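Local coordinates for uncharacterized protein BF1531 (Bacteroides fragilis, PDB 3SLR) that is of unknown function but carries a magnesium-binding phosphatase-type domain beside an FkbH-type N-terminal domain of the SGNH hydrolase clan, and may act on ester bonds, at residues A[11-16]-A[36-41]; A[4-9]-A[198-203]. All coordinates share one frame; numbering follows the deposited sequence.

Contacts 1 and 2 lie about 11 Å apart, centre to centre, and share the short N-terminal helix 6-12: contact 2 uses its start, contact 1 the residues from 11 onward. Contact 2 joins the first turn to the loop leading into helix 203-217, whereas contact 1 sets the chain further on against helix 34-46. The two are continuous: T38 CG2 packs on F6 CZ at 3.9 Å, A39 O on L9 CD1 at 3.7 Å, and L36 CA on L203 CD2 at 3.9 Å. Neither contact belongs to the metal site, where D228, D230 and D336 hold magnesium in the phosphatase domain; both lie with the domain built on the five-stranded parallel sheet.

Contact 1 (A[11-16]-A[36-41]); sequences RATKQD and LATAIK
T13 and K41 form the nearest backbone approach, with 6.5 Å between T13 CA and K41 CA, where the type I turn A12 to Q15, which follows on from the helix begun at F6, passes segment 36-41 of helix 34-46. The turn is closed by Q15 N donating to A12 O at 3.0 Å. T13 is the central side chain: its CA-CB bond points at segment 36-41, and CG2 does most of the touching. T13 CG2 lies 3.7 Å from T38 O and 4.2 Å from T38 CG2, and the two threonine side chains cross at about a right angle. A chi1 of 69° turns T13 OG1 back over its own main chain, where it hydrogen-bonds to K10 O, leaving CG2 to face helix 34-46. T38 OG1 likewise turns to its own helix, in a weak bond to Q34 O. K41 reaches in from the next turn. Its chain is extended as far as CE and bends only at chi4 (-57°), which brings K41 NZ to 4.0 Å from T13 CB. The separation of K41 NZ and T13 O, 3.8 Å, is too long for a hydrogen bond, and any attraction there is probably weakly electrostatic. Helix 34-46 is the crossover of a beta-alpha-beta unit between the parallel strands 22-29 and 50-55: A37 and I40 pack on L53 of strand 50-55, I40 also meets I211 of helix 203-217, and A12 and Q15 cover L46 at the C-terminal end of helix 34-46.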
ATOM      1  N   ARG A  11       0.248  21.298  -5.413  1.00 22.86           N
ATOM      2  CA  ARG A  11      -0.749  22.318  -5.095  1.00 25.47           C
ATOM      3  C   ARG A  11      -1.144  22.256  -3.625  1.00 28.53           C
ATOM      4  O   ARG A  11      -1.323  23.290  -2.980  1.00 27.61           O
ATOM      5  CB  ARG A  11      -1.992  22.143  -5.968  1.00 28.91           C
ATOM      6  CG  ARG A  11      -3.104  23.141  -5.706  1.00 37.11           C
ATOM      7  CD  ARG A  11      -4.355  22.755  -6.480  1.00 40.74           C
ATOM      8  NE  ARG A  11      -4.938  21.499  -6.000  1.00 45.40           N
ATOM      9  CZ  ARG A  11      -5.676  20.676  -6.743  1.00 44.60           C
ATOM     10  NH1 ARG A  11      -5.924  20.963  -8.015  1.00 50.20           N
ATOM     11  NH2 ARG A  11      -6.165  19.557  -6.216  1.00 46.44           N
ATOM     12  N   ALA A  12      -1.286  21.045  -3.093  1.00 24.59           N
ATOM     13  CA  ALA A  12      -1.661  20.887  -1.690  1.00 25.88           C
ATOM     14  C   ALA A  12      -0.617  21.461  -0.724  1.00 27.45           C
ATOM     15  O   ALA A  12      -0.958  21.868   0.392  1.00 30.13           O
ATOM     16  CB  ALA A  12      -1.959  19.418  -1.362  1.00 24.82           C
ATOM     17  N   THR A  13       0.646  21.508  -1.138  1.00 23.91           N
ATOM     18  CA  THR A  13       1.690  22.024  -0.248  1.00 26.20           C
ATOM     19  C   THR A  13       1.510  23.520   0.009  1.00 30.37           C
ATOM     20  O   THR A  13       2.149  24.090   0.897  1.00 31.59           O
ATOM     21  CB  THR A  13       3.129  21.751  -0.757  1.00 23.73           C
ATOM     22  OG1 THR A  13       3.391  22.525  -1.934  1.00 24.96           O
ATOM     23  CG2 THR A  13       3.335  20.271  -1.055  1.00 22.50           C
ATOM     24  N   LYS A  14       0.634  24.146  -0.772  1.00 30.82           N
ATOM     25  CA  LYS A  14       0.362  25.576  -0.644  1.00 36.01           C
ATOM     26  C   LYS A  14      -0.857  25.846   0.236  1.00 35.88           C
ATOM     27  O   LYS A  14      -1.139  26.996   0.580  1.00 45.80           O
ATOM     28  CB  LYS A  14       0.131  26.194  -2.024  1.00 37.43           C
ATOM     29  CG  LYS A  14       1.250  25.952  -3.026  1.00 38.40           C
ATOM     30  CD  LYS A  14       2.234  27.102  -3.050  1.00 43.44           C
ATOM     31  CE  LYS A  14       3.133  27.033  -4.276  1.00 46.40           C
ATOM     32  NZ  LYS A  14       4.096  25.897  -4.207  1.00 51.12           N
ATOM     33  N   GLN A  15      -1.581  24.787   0.595  1.00 37.66           N
ATOM     34  CA  GLN A  15      -2.803  24.909   1.395  1.00 38.74           C
ATOM     35  C   GLN A  15      -2.548  25.477   2.787  1.00 41.93           C
ATOM     36  O   GLN A  15      -1.422  25.432   3.289  1.00 35.90           O
ATOM     37  CB  GLN A  15      -3.501  23.548   1.529  1.00 41.77           C
ATOM     38  CG  GLN A  15      -4.261  23.097   0.290  1.00 39.50           C
ATOM     39  CD  GLN A  15      -4.997  21.784   0.499  1.00 43.06           C
ATOM     40  OE1 GLN A  15      -5.280  21.384   1.632  1.00 47.37           O
ATOM     41  NE2 GLN A  15      -5.308  21.103  -0.599  1.00 40.73           N
ATOM     42  N   ASP A  16      -3.605  26.004   3.408  1.00 47.09           N
ATOM     43  CA  ASP A  16      -3.530  26.473   4.789  1.00 49.49           C
ATOM     44  C   ASP A  16      -3.424  25.296   5.744  1.00 44.81           C
ATOM     45  O   ASP A  16      -4.294  24.427   5.779  1.00 49.25           O
ATOM     46  CB  ASP A  16      -4.738  27.343   5.155  1.00 55.11           C
ATOM     47  CG  ASP A  16      -4.420  28.826   5.108  1.00 61.42           C
ATOM     48  OD1 ASP A  16      -3.711  29.249   4.169  1.00 60.62           O
ATOM     49  OD2 ASP A  16      -4.868  29.565   6.014  1.00 67.41           O
ATOM     50  N   LEU A  36      10.238  14.039  -4.731  1.00 18.63           N
ATOM     51  CA  LEU A  36       9.688  13.076  -3.781  1.00 16.85           C
ATOM     52  C   LEU A  36       9.330  13.775  -2.467  1.00 17.34           C
ATOM     53  O   LEU A  36       8.303  13.482  -1.853  1.00 17.52           O
ATOM     54  CB  LEU A  36      10.674  11.932  -3.532  1.00 17.06           C
ATOM     55  CG  LEU A  36      10.262  10.820  -2.558  1.00 17.69           C
ATOM     56  CD1 LEU A  36       8.970  10.145  -2.993  1.00 16.84           C
ATOM     57  CD2 LEU A  36      11.387   9.802  -2.411  1.00 14.78           C
ATOM     58  N   ALA A  37      10.168  14.717  -2.050  1.00 15.03           N
ATOM     59  CA  ALA A  37       9.872  15.519  -0.854  1.00 16.73           C
ATOM     60  C   ALA A  37       8.559  16.281  -0.996  1.00 18.18           C
ATOM     61  O   ALA A  37       7.704  16.249  -0.100  1.00 16.68           O
ATOM     62  CB  ALA A  37      11.014  16.478  -0.556  1.00 19.34           C
ATOM     63  N   THR A  38       8.400  16.967  -2.124  1.00 17.33           N
ATOM     64  CA  THR A  38       7.171  17.698  -2.399  1.00 17.52           C
ATOM     65  C   THR A  38       5.967  16.762  -2.385  1.00 18.29           C
ATOM     66  O   THR A  38       4.946  17.048  -1.757  1.00 16.49           O
ATOM     67  CB  THR A  38       7.252  18.417  -3.748  1.00 18.63           C
ATOM     68  OG1 THR A  38       8.267  19.424  -3.684  1.00 22.50           O
ATOM     69  CG2 THR A  38       5.927  19.080  -4.076  1.00 20.43           C
ATOM     70  N   ALA A  39       6.099  15.629  -3.068  1.00 16.94           N
ATOM     71  CA  ALA A  39       5.018  14.651  -3.135  1.00 14.14           C
ATOM     72  C   ALA A  39       4.628  14.125  -1.762  1.00 16.37           C
ATOM     73  O   ALA A  39       3.451  14.051  -1.433  1.00 15.08           O
ATOM     74  CB  ALA A  39       5.399  13.501  -4.059  1.00 14.76           C
ATOM     75  N   ILE A  40       5.612  13.754  -0.953  1.00 15.73           N
ATOM     76  CA  ILE A  40       5.320  13.291   0.409  1.00 14.99           C
ATOM     77  C   ILE A  40       4.635  14.361   1.264  1.00 16.90           C
ATOM     78  O   ILE A  40       3.673  14.080   1.995  1.00 15.33           O
ATOM     79  CB  ILE A  40       6.595  12.802   1.124  1.00 16.26           C
ATOM     80  CG1 ILE A  40       7.029  11.467   0.514  1.00 18.99           C
ATOM     81  CG2 ILE A  40       6.344  12.665   2.636  1.00 15.02           C
ATOM     82  CD1 ILE A  40       8.401  10.993   0.935  1.00 20.27           C
ATOM     83  N   LYS A  41       5.133  15.589   1.173  1.00 16.67           N
ATOM     84  CA  LYS A  41       4.585  16.680   1.970  1.00 18.10           C
ATOM     85  C   LYS A  41       3.133  16.964   1.568  1.00 19.74           C
ATOM     86  O   LYS A  41       2.249  17.062   2.422  1.00 19.04           O
ATOM     87  CB  LYS A  41       5.465  17.924   1.829  1.00 18.52           C
ATOM     88  CG  LYS A  41       4.988  19.111   2.657  1.00 22.19           C
ATOM     89  CD  LYS A  41       6.041  20.220   2.648  1.00 28.75           C
ATOM     90  CE  LYS A  41       5.617  21.384   3.528  1.00 35.54           C
ATOM     91  NZ  LYS A  41       4.301  21.925   3.095  1.00 38.97           N
TER

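Contact 2 (A[4-9]-A[198-203]); sequences YTFKEL and LSLDAL
F6 and L200 both carry CG anti to the backbone N, with chi1 at 179° and 180°, and this first torsion in each brings CB of the phenylalanine against a terminal methyl of the leucine. L200 CD1 touches F6 CB at 3.7 Å and F6 CG at 4.1 Å, the two side chains crossing at about a right angle. The buried L203 adds its CD1, with L203 CD1 4.3 Å from F6 CD1; both leucine methyls come obliquely to the ring, and L35 of helix 34-46 also packs on F6. A single water joins the backbones, accepting from F6 N at 2.9 Å and donating to L200 O at 3.0 Å. It thereby gives a partner to a first-turn N-H, which has no acceptor from a preceding turn of its helix. The start of helix 6-12 is a capping box: T5, the N-cap, accepts from E8 N through OG1 at 3.2 Å, and T5 N returns the bond to E8 OE1 at 2.8 Å. This second bond is nearly straight (163°) and uses the anti lone pair of the carboxylate oxygen, which also lies in plane at the edge of the Y4 ring. Across the contact, the loop before helix 203-217 holds an ST motif, S199 OG accepting from A202 N at 3.2 Å, while the same hydroxyl bonds to F184 O and so ties the loop to helix 182-185. L9, one turn beyond F6, packs on P204 and S207 of helix 203-217, and Y4 reaches E43 and L46 of helix 34-46.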
ATOM      1  N   TYR A   4      -3.352  10.589  -6.213  1.00 25.75           N
ATOM      2  CA  TYR A   4      -3.394  11.924  -6.787  1.00 27.09           C
ATOM      3  C   TYR A   4      -2.361  12.024  -7.896  1.00 27.10           C
ATOM      4  O   TYR A   4      -1.580  11.096  -8.107  1.00 26.78           O
ATOM      5  CB  TYR A   4      -3.093  12.966  -5.711  1.00 22.08           C
ATOM      6  CG  TYR A   4      -4.078  12.969  -4.558  1.00 24.03           C
ATOM      7  CD1 TYR A   4      -5.252  13.707  -4.625  1.00 25.89           C
ATOM      8  CD2 TYR A   4      -3.827  12.241  -3.398  1.00 22.54           C
ATOM      9  CE1 TYR A   4      -6.154  13.717  -3.576  1.00 27.34           C
ATOM     10  CE2 TYR A   4      -4.723  12.244  -2.341  1.00 25.62           C
ATOM     11  CZ  TYR A   4      -5.887  12.987  -2.435  1.00 28.92           C
ATOM     12  OH  TYR A   4      -6.786  13.008  -1.387  1.00 27.68           O
ATOM     13  N   THR A   5      -2.363  13.143  -8.617  1.00 24.30           N
ATOM     14  CA  THR A   5      -1.289  13.438  -9.558  1.00 21.79           C
ATOM     15  C   THR A   5      -0.253  14.268  -8.829  1.00 20.52           C
ATOM     16  O   THR A   5      -0.549  14.854  -7.779  1.00 20.81           O
ATOM     17  CB  THR A   5      -1.788  14.235 -10.775  1.00 26.91           C
ATOM     18  OG1 THR A   5      -2.272  15.512 -10.345  1.00 22.13           O
ATOM     19  CG2 THR A   5      -2.917  13.487 -11.475  1.00 27.90           C
ATOM     20  N   PHE A   6       0.964  14.324  -9.362  1.00 19.40           N
ATOM     21  CA  PHE A   6       1.978  15.145  -8.723  1.00 20.44           C
ATOM     22  C   PHE A   6       1.522  16.596  -8.670  1.00 21.38           C
ATOM     23  O   PHE A   6       1.744  17.287  -7.678  1.00 21.62           O
ATOM     24  CB  PHE A   6       3.333  15.048  -9.424  1.00 19.84           C
ATOM     25  CG  PHE A   6       4.388  15.907  -8.786  1.00 18.54           C
ATOM     26  CD1 PHE A   6       5.006  15.507  -7.608  1.00 20.11           C
ATOM     27  CD2 PHE A   6       4.744  17.123  -9.343  1.00 22.84           C
ATOM     28  CE1 PHE A   6       5.974  16.300  -7.008  1.00 22.35           C
ATOM     29  CE2 PHE A   6       5.713  17.919  -8.748  1.00 25.39           C
ATOM     30  CZ  PHE A   6       6.326  17.504  -7.578  1.00 24.11           C
ATOM     31  N   LYS A   7       0.874  17.056  -9.736  1.00 21.60           N
ATOM     32  CA  LYS A   7       0.349  18.422  -9.762  1.00 21.75           C
ATOM     33  C   LYS A   7      -0.535  18.732  -8.551  1.00 24.05           C
ATOM     34  O   LYS A   7      -0.409  19.793  -7.933  1.00 27.08           O
ATOM     35  CB  LYS A   7      -0.446  18.669 -11.042  1.00 24.33           C
ATOM     36  CG  LYS A   7      -1.044  20.060 -11.115  1.00 25.15           C
ATOM     37  CD  LYS A   7      -1.900  20.246 -12.352  1.00 24.28           C
ATOM     38  CE  LYS A   7      -2.386  21.687 -12.473  1.00 32.51           C
ATOM     39  NZ  LYS A   7      -3.043  22.149 -11.224  1.00 44.88           N
ATOM     40  N   GLU A   8      -1.433  17.807  -8.225  1.00 23.96           N
ATOM     41  CA  GLU A   8      -2.332  17.972  -7.086  1.00 23.50           C
ATOM     42  C   GLU A   8      -1.564  17.966  -5.772  1.00 24.82           C
ATOM     43  O   GLU A   8      -1.866  18.752  -4.862  1.00 22.94           O
ATOM     44  CB  GLU A   8      -3.375  16.860  -7.072  1.00 26.83           C
ATOM     45  CG  GLU A   8      -4.331  16.885  -8.250  1.00 28.46           C
ATOM     46  CD  GLU A   8      -5.256  15.683  -8.266  1.00 31.16           C
ATOM     47  OE1 GLU A   8      -4.754  14.543  -8.209  1.00 31.28           O
ATOM     48  OE2 GLU A   8      -6.491  15.876  -8.324  1.00 41.20           O
ATOM     49  N   LEU A   9      -0.580  17.074  -5.667  1.00 21.05           N
ATOM     50  CA  LEU A   9       0.242  17.002  -4.457  1.00 19.75           C
ATOM     51  C   LEU A   9       0.999  18.303  -4.221  1.00 22.31           C
ATOM     52  O   LEU A   9       1.030  18.825  -3.100  1.00 21.44           O
ATOM     53  CB  LEU A   9       1.211  15.816  -4.526  1.00 17.69           C
ATOM     54  CG  LEU A   9       0.545  14.437  -4.542  1.00 19.19           C
ATOM     55  CD1 LEU A   9       1.610  13.339  -4.549  1.00 15.72           C
ATOM     56  CD2 LEU A   9      -0.378  14.277  -3.336  1.00 19.78           C
ATOM     57  N   LEU A 198      12.629   8.158  -9.944  1.00 18.58           N
ATOM     58  CA  LEU A 198      11.227   7.778 -10.109  1.00 17.05           C
ATOM     59  C   LEU A 198      10.568   8.611 -11.203  1.00 18.79           C
ATOM     60  O   LEU A 198      10.795   9.813 -11.297  1.00 18.92           O
ATOM     61  CB  LEU A 198      10.456   7.969  -8.797  1.00 17.53           C
ATOM     62  CG  LEU A 198      10.860   7.057  -7.633  1.00 17.49           C
ATOM     63  CD1 LEU A 198      10.238   7.547  -6.323  1.00 19.66           C
ATOM     64  CD2 LEU A 198      10.458   5.624  -7.915  1.00 18.86           C
ATOM     65  N   SER A 199       9.740   7.973 -12.025  1.00 17.50           N
ATOM     66  CA  SER A 199       9.026   8.693 -13.076  1.00 18.68           C
ATOM     67  C   SER A 199       7.936   9.589 -12.484  1.00 17.54           C
ATOM     68  O   SER A 199       7.508   9.409 -11.342  1.00 16.92           O
ATOM     69  CB  SER A 199       8.407   7.714 -14.074  1.00 17.62           C
ATOM     70  OG  SER A 199       7.354   6.999 -13.448  1.00 17.28           O
ATOM     71  N   LEU A 200       7.478  10.549 -13.277  1.00 18.40           N
ATOM     72  CA  LEU A 200       6.464  11.496 -12.831  1.00 21.81           C
ATOM     73  C   LEU A 200       5.210  10.784 -12.353  1.00 21.80           C
ATOM     74  O   LEU A 200       4.572  11.207 -11.379  1.00 19.70           O
ATOM     75  CB  LEU A 200       6.112  12.471 -13.960  1.00 24.00           C
ATOM     76  CG  LEU A 200       5.046  13.526 -13.649  1.00 28.96           C
ATOM     77  CD1 LEU A 200       5.427  14.330 -12.421  1.00 26.63           C
ATOM     78  CD2 LEU A 200       4.838  14.448 -14.849  1.00 31.75           C
ATOM     79  N   ASP A 201       4.855   9.698 -13.033  1.00 20.28           N
ATOM     80  CA  ASP A 201       3.631   8.986 -12.699  1.00 20.84           C
ATOM     81  C   ASP A 201       3.828   8.013 -11.544  1.00 19.29           C
ATOM     82  O   ASP A 201       2.864   7.603 -10.899  1.00 19.93           O
ATOM     83  CB  ASP A 201       3.065   8.295 -13.933  1.00 26.65           C
ATOM     84  CG  ASP A 201       2.559   9.286 -14.959  1.00 32.19           C
ATOM     85  OD1 ASP A 201       1.825  10.222 -14.570  1.00 34.64           O
ATOM     86  OD2 ASP A 201       2.909   9.144 -16.147  1.00 36.85           O
ATOM     87  N   ALA A 202       5.079   7.669 -11.268  1.00 18.36           N
ATOM     88  CA  ALA A 202       5.394   6.813 -10.132  1.00 19.03           C
ATOM     89  C   ALA A 202       5.413   7.596  -8.829  1.00 18.37           C
ATOM     90  O   ALA A 202       5.132   7.042  -7.765  1.00 18.81           O
ATOM     91  CB  ALA A 202       6.727   6.123 -10.340  1.00 18.85           C
ATOM     92  N   LEU A 203       5.762   8.876  -8.908  1.00 19.55           N
ATOM     93  CA  LEU A 203       5.924   9.695  -7.705  1.00 16.16           C
ATOM     94  C   LEU A 203       4.715   9.678  -6.756  1.00 17.80           C
ATOM     95  O   LEU A 203       4.880   9.437  -5.565  1.00 18.42           O
ATOM     96  CB  LEU A 203       6.332  11.135  -8.051  1.00 18.32           C
ATOM     97  CG  LEU A 203       7.806  11.393  -8.367  1.00 25.09           C
ATOM     98  CD1 LEU A 203       7.957  12.721  -9.097  1.00 26.87           C
ATOM     99  CD2 LEU A 203       8.650  11.372  -7.091  1.00 21.35           C
TER
HETATM  100  O   HOH W   1       1.979  12.676 -11.495  1.00 25.22           O